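Local coordinates for ribosomal-protein-serine acetyltransferase, putative (Vibrio cholerae O1 biovar eltor, PDB 2FCK) that is a putative GNAT-family acetyltransferase that probably transfers an acetyl group to the N-terminal serine or alanine of a ribosomal protein, at residues 8-13 with 120-125; 69-74 with 90-95; 132-137 with 176-181. All blocks are in the same frame, centred on the assembly; numbering follows the deposited sequence. Where two conformers were deposited one is given.

Contact 1 (8-13 with 120-125); sequences FQIVTQ and TALILF
Ile-10 forms the best-buried part of this contact, in which the first short strand of the chain lies against a turn of helix 114-129. With CG1 anti to the carbonyl carbon (chi1 -63°) and CD1 extended beyond it, the side chain crosses that of Phe-125 at about a right angle. Its CD1 rests 3.8 Å from both CB and CG of Phe-125, while the other branch, CG2, meets Ala-121 CB at 3.8 Å. A beta-branched residue suits the place, since its two arms reach two successive turns of the helix at once. Ala-121 suits it too: the CA atoms of Ile-10 and Ala-121, 7.1 Å apart, are the nearest pair, and a small methyl fits between strand and helix. Leu-122, buried, packs on Phe-73 and touches Ile-10 CD1 with its own CD1 at 4.3 Å.

Helix 114-129 starts within the Q-x-x-G-x-G signature of GNAT acetyltransferases, which in relatives binds the pyrophosphate of acetyl-CoA. Here its flank packs on the N-terminal edge of the central sheet, where Ile-10 is bonded through its backbone to Leu-17 of the neighbouring strand.

Phe-8 reaches the helix tip to tip with Phe-125. CG is anti to the backbone N in both, and Phe-8 CZ lies 3.5 Å from Phe-125 CE1. The ring planes are tilted by 40° and the centroids are 5.4 Å apart, so the rings meet obliquely, the Phe-8 ring being only partly buried. At the other end the contact thins out to a single methyl-methyl touch that buries little area, Thr-12 CG2 to Ala-121 CB at 3.6 Å. The Thr-12 hydroxyl, in the crowded position between backbone N and carbonyl carbon (chi1 64°), is hydrogen-bonded to Glu-117 one turn earlier in the helix, and Val-11 points away from the helix on an exposed side.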
loop_
_atom_site.group_PDB
_atom_site.type_symbol
_atom_site.label_atom_id
_atom_site.label_comp_id
_atom_site.label_asym_id
_atom_site.label_seq_id
_atom_site.Cartn_x
_atom_site.Cartn_y
_atom_site.Cartn_z
ATOM N N PHE A 8 -6.218 -21.071 -11.360
ATOM C CA PHE A 8 -7.274 -20.055 -11.392
ATOM C C PHE A 8 -7.128 -19.142 -12.588
ATOM O O PHE A 8 -6.038 -18.641 -12.841
ATOM C CB PHE A 8 -7.211 -19.143 -10.152
ATOM C CG PHE A 8 -8.232 -18.011 -10.184
ATOM C CD1 PHE A 8 -7.823 -16.676 -10.370
ATOM C CD2 PHE A 8 -9.606 -18.276 -10.046
ATOM C CE1 PHE A 8 -8.780 -15.611 -10.422
ATOM C CE2 PHE A 8 -10.551 -17.214 -10.073
ATOM C CZ PHE A 8 -10.131 -15.893 -10.258
ATOM N N GLN A 9 -8.230 -18.963 -13.331
ATOM C CA GLN A 9 -8.234 -18.100 -14.523
ATOM C C GLN A 9 -9.391 -17.105 -14.439
ATOM O O GLN A 9 -10.450 -17.402 -13.861
ATOM C CB GLN A 9 -8.383 -18.902 -15.811
ATOM C CG GLN A 9 -7.576 -20.216 -15.793
ATOM C CD GLN A 9 -7.492 -20.855 -17.119
ATOM O OE1 GLN A 9 -8.419 -20.748 -17.932
ATOM N NE2 GLN A 9 -6.365 -21.534 -17.380
ATOM N N ILE A 10 -9.188 -15.933 -15.032
ATOM C CA ILE A 10 -10.306 -15.052 -15.302
ATOM C C ILE A 10 -10.471 -15.072 -16.813
ATOM O O ILE A 10 -9.526 -14.782 -17.542
ATOM C CB ILE A 10 -10.040 -13.599 -14.765
ATOM C CG1 ILE A 10 -9.871 -13.535 -13.243
ATOM C CG2 ILE A 10 -11.191 -12.667 -15.214
ATOM C CD1 ILE A 10 -9.194 -12.193 -12.822
ATOM N N VAL A 11 -11.660 -15.445 -17.301
ATOM C CA VAL A 11 -11.898 -15.620 -18.730
ATOM C C VAL A 11 -12.987 -14.659 -19.192
ATOM O O VAL A 11 -14.032 -14.566 -18.572
ATOM C CB VAL A 11 -12.329 -17.073 -19.080
ATOM C CG1 VAL A 11 -12.473 -17.223 -20.606
ATOM C CG2 VAL A 11 -11.349 -18.048 -18.496
ATOM N N THR A 12 -12.714 -13.948 -20.261
ATOM C CA THR A 12 -13.659 -12.967 -20.783
ATOM C C THR A 12 -14.106 -13.461 -22.158
ATOM O O THR A 12 -13.810 -14.571 -22.528
ATOM C CB THR A 12 -12.987 -11.578 -20.915
ATOM O OG1 THR A 12 -11.929 -11.653 -21.871
ATOM C CG2 THR A 12 -12.474 -11.049 -19.584
ATOM N N GLN A 13 -14.804 -12.636 -22.939
ATOM C CA GLN A 13 -15.239 -13.101 -24.267
ATOM C C GLN A 13 -14.054 -13.521 -25.154
ATOM O O GLN A 13 -14.072 -14.592 -25.821
ATOM C CB GLN A 13 -16.055 -11.998 -24.966
ATOM C CG GLN A 13 -16.477 -12.449 -26.354
ATOM C CD GLN A 13 -16.965 -11.324 -27.243
ATOM O OE1 GLN A 13 -16.947 -10.156 -26.875
ATOM N NE2 GLN A 13 -17.345 -11.683 -28.467
ATOM N N THR A 120 -10.366 -4.366 -17.166
ATOM C CA THR A 120 -11.697 -4.321 -16.558
ATOM C C THR A 120 -12.027 -5.657 -15.858
ATOM O O THR A 120 -12.595 -5.651 -14.757
ATOM C CB THR A 120 -12.776 -4.001 -17.633
ATOM O OG1 THR A 120 -12.548 -2.651 -18.112
ATOM C CG2 THR A 120 -14.202 -4.108 -17.055
ATOM N N ALA A 121 -11.613 -6.778 -16.466
ATOM C CA ALA A 121 -11.832 -8.109 -15.840
ATOM C C ALA A 121 -11.169 -8.143 -14.460
ATOM O O ALA A 121 -11.781 -8.570 -13.448
ATOM C CB ALA A 121 -11.268 -9.198 -16.750
ATOM N N LEU A 122 -9.954 -7.582 -14.406
ATOM C CA LEU A 122 -9.213 -7.637 -13.147
ATOM C C LEU A 122 -9.863 -6.718 -12.111
ATOM O O LEU A 122 -9.997 -7.054 -10.933
ATOM C CB LEU A 122 -7.741 -7.272 -13.389
ATOM C CG LEU A 122 -6.865 -7.350 -12.122
ATOM C CD1 LEU A 122 -6.862 -8.784 -11.553
ATOM C CD2 LEU A 122 -5.421 -6.855 -12.388
ATOM N N ILE A 123 -10.281 -5.542 -12.536
ATOM C CA ILE A 123 -10.939 -4.602 -11.639
ATOM C C ILE A 123 -12.243 -5.199 -11.061
ATOM O O ILE A 123 -12.533 -5.126 -9.857
ATOM C CB ILE A 123 -11.245 -3.316 -12.438
ATOM C CG1 ILE A 123 -9.904 -2.536 -12.710
ATOM C CG2 ILE A 123 -12.272 -2.388 -11.667
ATOM C CD1 ILE A 123 -10.133 -1.445 -13.810
ATOM N N LEU A 124 -13.041 -5.806 -11.922
ATOM C CA LEU A 124 -14.272 -6.449 -11.461
ATOM C C LEU A 124 -13.998 -7.591 -10.488
ATOM O O LEU A 124 -14.707 -7.737 -9.497
ATOM C CB LEU A 124 -15.114 -6.948 -12.636
ATOM C CG LEU A 124 -15.666 -5.801 -13.482
ATOM C CD1 LEU A 124 -16.371 -6.391 -14.756
ATOM C CD2 LEU A 124 -16.573 -4.841 -12.665
ATOM N N PHE A 125 -12.963 -8.371 -10.760
ATOM C CA PHE A 125 -12.560 -9.426 -9.822
ATOM C C PHE A 125 -12.237 -8.825 -8.457
ATOM O O PHE A 125 -12.703 -9.313 -7.408
ATOM C CB PHE A 125 -11.386 -10.194 -10.425
ATOM C CG PHE A 125 -10.678 -11.093 -9.457
ATOM C CD1 PHE A 125 -11.248 -12.293 -9.066
ATOM C CD2 PHE A 125 -9.437 -10.725 -8.970
ATOM C CE1 PHE A 125 -10.570 -13.144 -8.162
ATOM C CE2 PHE A 125 -8.763 -11.537 -8.061
ATOM C CZ PHE A 125 -9.337 -12.741 -7.666
#

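Contact 2 (69-74 with 90-95); sequences EAYGFG and NEFYHT. With NO3 (nitrate ion), chain K.
Tyr-71 and Phe-92 cross at about a right angle, and their rings meet edge against edge. Both have CG anti to the carbonyl carbon, which leads the ends of the side chains towards each other although neither starts out in that direction. Tyr-71 CE2 comes 3.6 Å from Phe-92 CE1, each near the plane of the other ring, so the contact is made by C-H rims; the Tyr-71 ring also makes an edge-to-face pair with Trp-65.

One face of Phe-92 is taken by a nitrate ion, probably from the crystallisation liquor, whose O3 sits 3.7 Å above the plane, over the centre of the ring. The same oxygen lies in the plane of the His-94 imidazole and accepts a fairly straight hydrogen bond from His-94 NE2 (3.1 Å, 158° at the hydrogen). Phe-92 CB lies over one face of the imidazole, offset toward its rim. The ring N-H points at the anion, and any positive charge on the imidazole would probably strengthen the bond.

Away from the rings the backbones diverge, the touching parts running 128° apart, and no direct hydrogen bond joins the segments. Water fills in: one molecule donates to Glu-69 O at 2.9 Å and accepts from Phe-92 N at 3.0 Å. Small Ala-70 lets the chains stay close, its CB 3.6 Å from Asn-90 O.

Tyr-93 meets Tyr-93 of the second subunit, with the ring planes at about 90°. The divergence marks the open end of the antiparallel beta hairpin formed by strands 71-77 and 83-93 in the central GNAT sheet; on its other side strand 83-93 has a classic beta bulge against strand 98-105, Asn-90 and Glu-91 both facing Ser-100.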
loop_
_atom_site.group_PDB
_atom_site.type_symbol
_atom_site.label_atom_id
_atom_site.label_comp_id
_atom_site.label_asym_id
_atom_site.label_seq_id
_atom_site.Cartn_x
_atom_site.Cartn_y
_atom_site.Cartn_z
ATOM N N GLU A 69 0.798 -13.107 -2.544
ATOM C CA GLU A 69 1.334 -11.745 -2.387
ATOM C C GLU A 69 1.013 -10.845 -3.580
ATOM O O GLU A 69 0.963 -9.623 -3.445
ATOM C CB GLU A 69 2.839 -11.780 -2.150
ATOM C CG GLU A 69 3.205 -12.344 -0.774
ATOM C CD GLU A 69 4.687 -12.254 -0.465
ATOM O OE1 GLU A 69 5.072 -12.646 0.657
ATOM O OE2 GLU A 69 5.486 -11.809 -1.331
ATOM N N ALA A 70 0.851 -11.448 -4.754
ATOM C CA ALA A 70 0.649 -10.695 -5.981
ATOM C C ALA A 70 0.112 -11.669 -6.997
ATOM O O ALA A 70 0.437 -12.859 -6.924
ATOM C CB ALA A 70 1.984 -10.101 -6.465
ATOM N N TYR A 71 -0.645 -11.187 -7.965
ATOM C CA TYR A 71 -1.230 -12.053 -8.931
ATOM C C TYR A 71 -0.892 -11.406 -10.265
ATOM O O TYR A 71 -1.498 -10.410 -10.634
ATOM C CB TYR A 71 -2.742 -12.179 -8.713
ATOM C CG TYR A 71 -3.071 -12.969 -7.464
ATOM C CD1 TYR A 71 -2.873 -14.365 -7.423
ATOM C CD2 TYR A 71 -3.559 -12.340 -6.329
ATOM C CE1 TYR A 71 -3.149 -15.100 -6.275
ATOM C CE2 TYR A 71 -3.831 -13.079 -5.148
ATOM C CZ TYR A 71 -3.649 -14.468 -5.156
ATOM O OH TYR A 71 -3.910 -15.229 -4.035
ATOM N N GLY A 72 0.152 -11.918 -10.920
ATOM C CA GLY A 72 0.521 -11.358 -12.252
ATOM C C GLY A 72 -0.031 -12.294 -13.289
ATOM O O GLY A 72 0.472 -13.409 -13.413
ATOM N N PHE A 73 -1.096 -11.854 -13.975
ATOM C CA PHE A 73 -1.779 -12.628 -14.989
ATOM C C PHE A 73 -1.216 -12.334 -16.367
ATOM O O PHE A 73 -1.211 -11.163 -16.829
ATOM C CB PHE A 73 -3.261 -12.258 -15.063
ATOM C CG PHE A 73 -4.041 -12.549 -13.806
ATOM C CD1 PHE A 73 -4.080 -11.617 -12.764
ATOM C CD2 PHE A 73 -4.825 -13.717 -13.720
ATOM C CE1 PHE A 73 -4.840 -11.859 -11.612
ATOM C CE2 PHE A 73 -5.582 -13.955 -12.562
ATOM C CZ PHE A 73 -5.595 -13.037 -11.524
ATOM N N GLY A 74 -0.776 -13.379 -17.059
ATOM C CA GLY A 74 -0.599 -13.235 -18.501
ATOM C C GLY A 74 -1.978 -13.077 -19.148
ATOM O O GLY A 74 -2.974 -13.718 -18.743
ATOM N N ASN A 90 -0.413 -5.923 -7.932
ATOM C CA ASN A 90 0.962 -5.858 -7.502
ATOM C C ASN A 90 1.111 -6.007 -6.012
ATOM O O ASN A 90 2.083 -6.615 -5.577
ATOM C CB ASN A 90 1.586 -4.520 -7.890
ATOM C CG ASN A 90 1.805 -4.375 -9.335
ATOM O OD1 ASN A 90 2.148 -5.332 -10.025
ATOM N ND2 ASN A 90 1.648 -3.137 -9.828
ATOM N N GLU A 91 0.218 -5.381 -5.234
ATOM C CA GLU A 91 0.280 -5.371 -3.756
ATOM C C GLU A 91 -1.100 -5.184 -3.155
ATOM O O GLU A 91 -1.852 -4.293 -3.580
ATOM C CB GLU A 91 1.174 -4.209 -3.272
ATOM C CG GLU A 91 1.116 -3.895 -1.751
ATOM C CD GLU A 91 2.226 -4.590 -0.948
ATOM O OE1 GLU A 91 1.990 -5.052 0.207
ATOM O OE2 GLU A 91 3.365 -4.600 -1.484
ATOM N N PHE A 92 -1.401 -5.980 -2.128
ATOM C CA PHE A 92 -2.613 -5.784 -1.350
ATOM C C PHE A 92 -2.293 -4.844 -0.176
ATOM O O PHE A 92 -1.247 -4.966 0.435
ATOM C CB PHE A 92 -3.130 -7.113 -0.803
ATOM C CG PHE A 92 -3.693 -8.008 -1.893
ATOM C CD1 PHE A 92 -2.931 -9.047 -2.420
ATOM C CD2 PHE A 92 -4.973 -7.783 -2.366
ATOM C CE1 PHE A 92 -3.479 -9.889 -3.450
ATOM C CE2 PHE A 92 -5.524 -8.637 -3.387
ATOM C CZ PHE A 92 -4.760 -9.674 -3.886
ATOM N N TYR A 93 -3.203 -3.963 0.162
ATOM C CA TYR A 93 -2.964 -3.154 1.330
ATOM C C TYR A 93 -4.161 -3.385 2.230
ATOM O O TYR A 93 -5.145 -2.665 2.192
ATOM C CB TYR A 93 -2.685 -1.702 0.922
ATOM C CG TYR A 93 -1.645 -1.575 -0.185
ATOM C CD1 TYR A 93 -0.308 -1.930 0.024
ATOM C CD2 TYR A 93 -2.001 -1.078 -1.434
ATOM C CE1 TYR A 93 0.640 -1.795 -1.001
ATOM C CE2 TYR A 93 -1.071 -0.957 -2.468
ATOM C CZ TYR A 93 0.248 -1.318 -2.240
ATOM O OH TYR A 93 1.167 -1.174 -3.249
ATOM N N HIS A 94 -4.098 -4.503 2.955
ATOM C CA HIS A 94 -5.239 -5.020 3.696
ATOM C C HIS A 94 -5.758 -4.054 4.733
ATOM O O HIS A 94 -6.945 -4.005 4.980
ATOM C CB HIS A 94 -4.988 -6.444 4.233
ATOM C CG HIS A 94 -4.859 -7.466 3.147
ATOM N ND1 HIS A 94 -3.674 -8.114 2.876
ATOM C CD2 HIS A 94 -5.750 -7.918 2.232
ATOM C CE1 HIS A 94 -3.846 -8.953 1.879
ATOM N NE2 HIS A 94 -5.092 -8.834 1.445
ATOM N N THR A 95 -4.868 -3.255 5.346
ATOM C CA THR A 95 -5.299 -2.283 6.321
ATOM C C THR A 95 -6.330 -1.305 5.777
ATOM O O THR A 95 -7.185 -0.832 6.538
ATOM C CB THR A 95 -4.063 -1.566 6.918
ATOM O OG1 THR A 95 -3.213 -2.582 7.493
ATOM C CG2 THR A 95 -4.464 -0.648 8.039
HETATM N N NO3 K . -6.198 -12.284 -1.174
HETATM O O1 NO3 K . -7.425 -12.779 -1.643
HETATM O O2 NO3 K . -5.029 -13.030 -1.369
HETATM O O3 NO3 K . -6.141 -11.050 -0.510
HETATM O O HOH W 1 0.520 -8.006 -1.099
HETATM O O HOH W 2 3.724 -8.229 -3.909
#

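Contact 3 (132-137 with 176-181); sequences LTRLEI and VFSLIP
Strands 134-137 and 176-179 run antiparallel, their axes 4.6 Å apart at closest and inclined at 154°. Leu-135 pairs with Leu-179 and Ile-137 with Phe-177 as hydrogen-bonded pairs; the bond from Phe-177 N to Ile-137 O, 2.8 Å long and almost straight at 175°, runs nearly along the carbonyl axis. Glu-136 and Ser-178 form the non-hydrogen-bonded pair between them.

Leu-135, Ile-137, Phe-177 and Leu-179 share one face, on which Leu-135 and Leu-179 pack against helix 114-129 and aliphatic chains fill the core: Ile-137 CD1 crosses Leu-179 CD1 obliquely at 3.8 Å. The opposite face is largely polar. Arg-134, extended from CG to NE, lays its guanidinium beside Glu-136 and grips OE2 side-on, NE at 3.1 Å and NH2 at 2.7 Å; OE2 accepts both through its anti lone pair and lies in the guanidinium plane. Slender Ser-178 leaves room, its CB 3.4 Å from Arg-134 NH1 over one face, while its OG bonds to Glu-158.

Arg-134 NH1 bonds to Pro-162 O of the second subunit, NH2 pairs with Glu-158 and Glu-136 OE1 with Arg-164; these buried charges compensate one another and probably stay ionised.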
loop_
_atom_site.group_PDB
_atom_site.type_symbol
_atom_site.label_atom_id
_atom_site.label_comp_id
_atom_site.label_asym_id
_atom_site.label_seq_id
_atom_site.Cartn_x
_atom_site.Cartn_y
_atom_site.Cartn_z
ATOM N N LEU A 132 -12.771 -5.457 -2.436
ATOM C CA LEU A 132 -11.897 -4.328 -2.176
ATOM C C LEU A 132 -12.729 -3.074 -2.443
ATOM O O LEU A 132 -13.692 -3.114 -3.231
ATOM C CB LEU A 132 -10.633 -4.399 -3.047
ATOM C CG LEU A 132 -9.718 -5.583 -2.762
ATOM C CD1 LEU A 132 -8.627 -5.685 -3.841
ATOM C CD2 LEU A 132 -9.119 -5.566 -1.353
ATOM N N THR A 133 -12.413 -1.979 -1.768
ATOM C CA THR A 133 -13.191 -0.755 -1.926
ATOM C C THR A 133 -12.405 0.397 -2.568
ATOM O O THR A 133 -12.927 1.475 -2.723
ATOM C CB THR A 133 -13.891 -0.298 -0.581
ATOM O OG1 THR A 133 -12.977 -0.423 0.520
ATOM C CG2 THR A 133 -15.136 -1.168 -0.314
ATOM N N ARG A 134 -11.160 0.135 -2.954
ATOM C CA ARG A 134 -10.352 1.088 -3.695
ATOM C C ARG A 134 -9.199 0.371 -4.384
ATOM O O ARG A 134 -8.558 -0.509 -3.792
ATOM C CB ARG A 134 -9.745 2.125 -2.720
ATOM C CG ARG A 134 -8.858 3.183 -3.395
ATOM C CD ARG A 134 -8.441 4.330 -2.386
ATOM N NE ARG A 134 -7.315 5.119 -2.942
ATOM C CZ ARG A 134 -7.431 6.251 -3.641
ATOM N NH1 ARG A 134 -8.617 6.810 -3.846
ATOM N NH2 ARG A 134 -6.359 6.821 -4.165
ATOM N N LEU A 135 -8.893 0.787 -5.618
ATOM C CA LEU A 135 -7.685 0.294 -6.299
ATOM C C LEU A 135 -6.870 1.512 -6.749
ATOM O O LEU A 135 -7.457 2.488 -7.157
ATOM C CB LEU A 135 -8.070 -0.514 -7.543
ATOM C CG LEU A 135 -8.981 -1.742 -7.278
ATOM C CD1 LEU A 135 -9.494 -2.354 -8.610
ATOM C CD2 LEU A 135 -8.274 -2.798 -6.482
ATOM N N GLU A 136 -5.555 1.425 -6.643
ATOM C CA GLU A 136 -4.641 2.435 -7.223
ATOM C C GLU A 136 -3.842 1.855 -8.420
ATOM O O GLU A 136 -3.306 0.729 -8.344
ATOM C CB GLU A 136 -3.712 2.951 -6.149
ATOM C CG GLU A 136 -4.506 3.934 -5.250
ATOM C CD GLU A 136 -3.665 4.577 -4.142
ATOM O OE1 GLU A 136 -2.457 4.261 -4.005
ATOM O OE2 GLU A 136 -4.274 5.346 -3.364
ATOM N N ILE A 137 -3.748 2.641 -9.485
ATOM C CA ILE A 137 -2.838 2.436 -10.612
ATOM C C ILE A 137 -1.774 3.516 -10.584
ATOM O O ILE A 137 -2.153 4.662 -10.354
ATOM C CB ILE A 137 -3.623 2.517 -11.891
ATOM C CG1 ILE A 137 -4.565 1.306 -11.972
ATOM C CG2 ILE A 137 -2.720 2.548 -13.135
ATOM C CD1 ILE A 137 -5.652 1.496 -12.906
ATOM N N VAL A 176 -0.765 8.745 -9.826
ATOM C CA VAL A 176 -1.698 7.846 -9.160
ATOM C C VAL A 176 -3.100 8.043 -9.720
ATOM O O VAL A 176 -3.599 9.177 -9.732
ATOM C CB VAL A 176 -1.702 8.181 -7.635
ATOM C CG1 VAL A 176 -2.769 7.374 -6.906
ATOM C CG2 VAL A 176 -0.283 7.990 -7.089
ATOM N N PHE A 177 -3.694 6.943 -10.199
ATOM C CA PHE A 177 -5.106 6.926 -10.563
ATOM C C PHE A 177 -5.832 6.025 -9.561
ATOM O O PHE A 177 -5.254 5.010 -9.106
ATOM C CB PHE A 177 -5.282 6.315 -11.966
ATOM C CG PHE A 177 -4.653 7.116 -13.063
ATOM C CD1 PHE A 177 -5.415 7.966 -13.852
ATOM C CD2 PHE A 177 -3.276 7.005 -13.294
ATOM C CE1 PHE A 177 -4.816 8.695 -14.874
ATOM C CE2 PHE A 177 -2.647 7.700 -14.310
ATOM C CZ PHE A 177 -3.440 8.596 -15.102
ATOM N N SER A 178 -7.114 6.309 -9.310
ATOM C CA SER A 178 -7.908 5.462 -8.443
ATOM C C SER A 178 -9.171 4.948 -9.121
ATOM O O SER A 178 -9.700 5.561 -10.047
ATOM C CB SER A 178 -8.320 6.227 -7.169
ATOM O OG SER A 178 -9.302 7.191 -7.506
ATOM N N LEU A 179 -9.639 3.815 -8.611
ATOM C CA LEU A 179 -10.957 3.293 -8.946
ATOM C C LEU A 179 -11.650 2.958 -7.633
ATOM O O LEU A 179 -11.017 2.378 -6.730
ATOM C CB LEU A 179 -10.800 1.983 -9.750
ATOM C CG LEU A 179 -10.122 2.115 -11.102
ATOM C CD1 LEU A 179 -9.086 1.028 -11.307
ATOM C CD2 LEU A 179 -11.162 2.063 -12.142
ATOM N N ILE A 180 -12.935 3.310 -7.540
ATOM C CA ILE A 180 -13.771 2.867 -6.439
ATOM C C ILE A 180 -15.032 2.200 -6.976
ATOM O O ILE A 180 -15.418 2.445 -8.123
ATOM C CB ILE A 180 -14.147 3.984 -5.435
ATOM C CG1 ILE A 180 -15.118 4.992 -6.057
ATOM C CG2 ILE A 180 -12.866 4.635 -4.871
ATOM C CD1 ILE A 180 -15.535 6.149 -5.105
ATOM N N PRO A 181 -15.635 1.310 -6.177
ATOM C CA PRO A 181 -16.804 0.618 -6.765
ATOM C C PRO A 181 -17.987 1.542 -7.088
ATOM O O PRO A 181 -18.822 1.268 -7.980
ATOM C CB PRO A 181 -17.184 -0.409 -5.699
ATOM C CG PRO A 181 -15.986 -0.584 -4.858
ATOM C CD PRO A 181 -15.309 0.782 -4.843
ATOM O OXT PRO A 181 -18.133 2.602 -6.472
#

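Overall arrangement
All three contacts lie on one curved mixed sheet, and contact 1 touches each of the other two. Contacts 1 and 2, centres 14 Å apart, touch where Phe-73 CE1 lies 3.7 Å from Leu-122 CD1; along the chain contact 2 is nested inside the loop that contact 1 closes. Contacts 1 and 3, with centres 16 Å apart, meet on another flank of helix 114-129, with Ile-123 CD1 3.7 Å from Leu-179 CD1. Contacts 2 and 3 stay about 4 Å apart at their nearest atoms, yet both reach the second subunit. The nitrate of contact 2 marks an anion-accepting spot, but it does not identify the catalytic site.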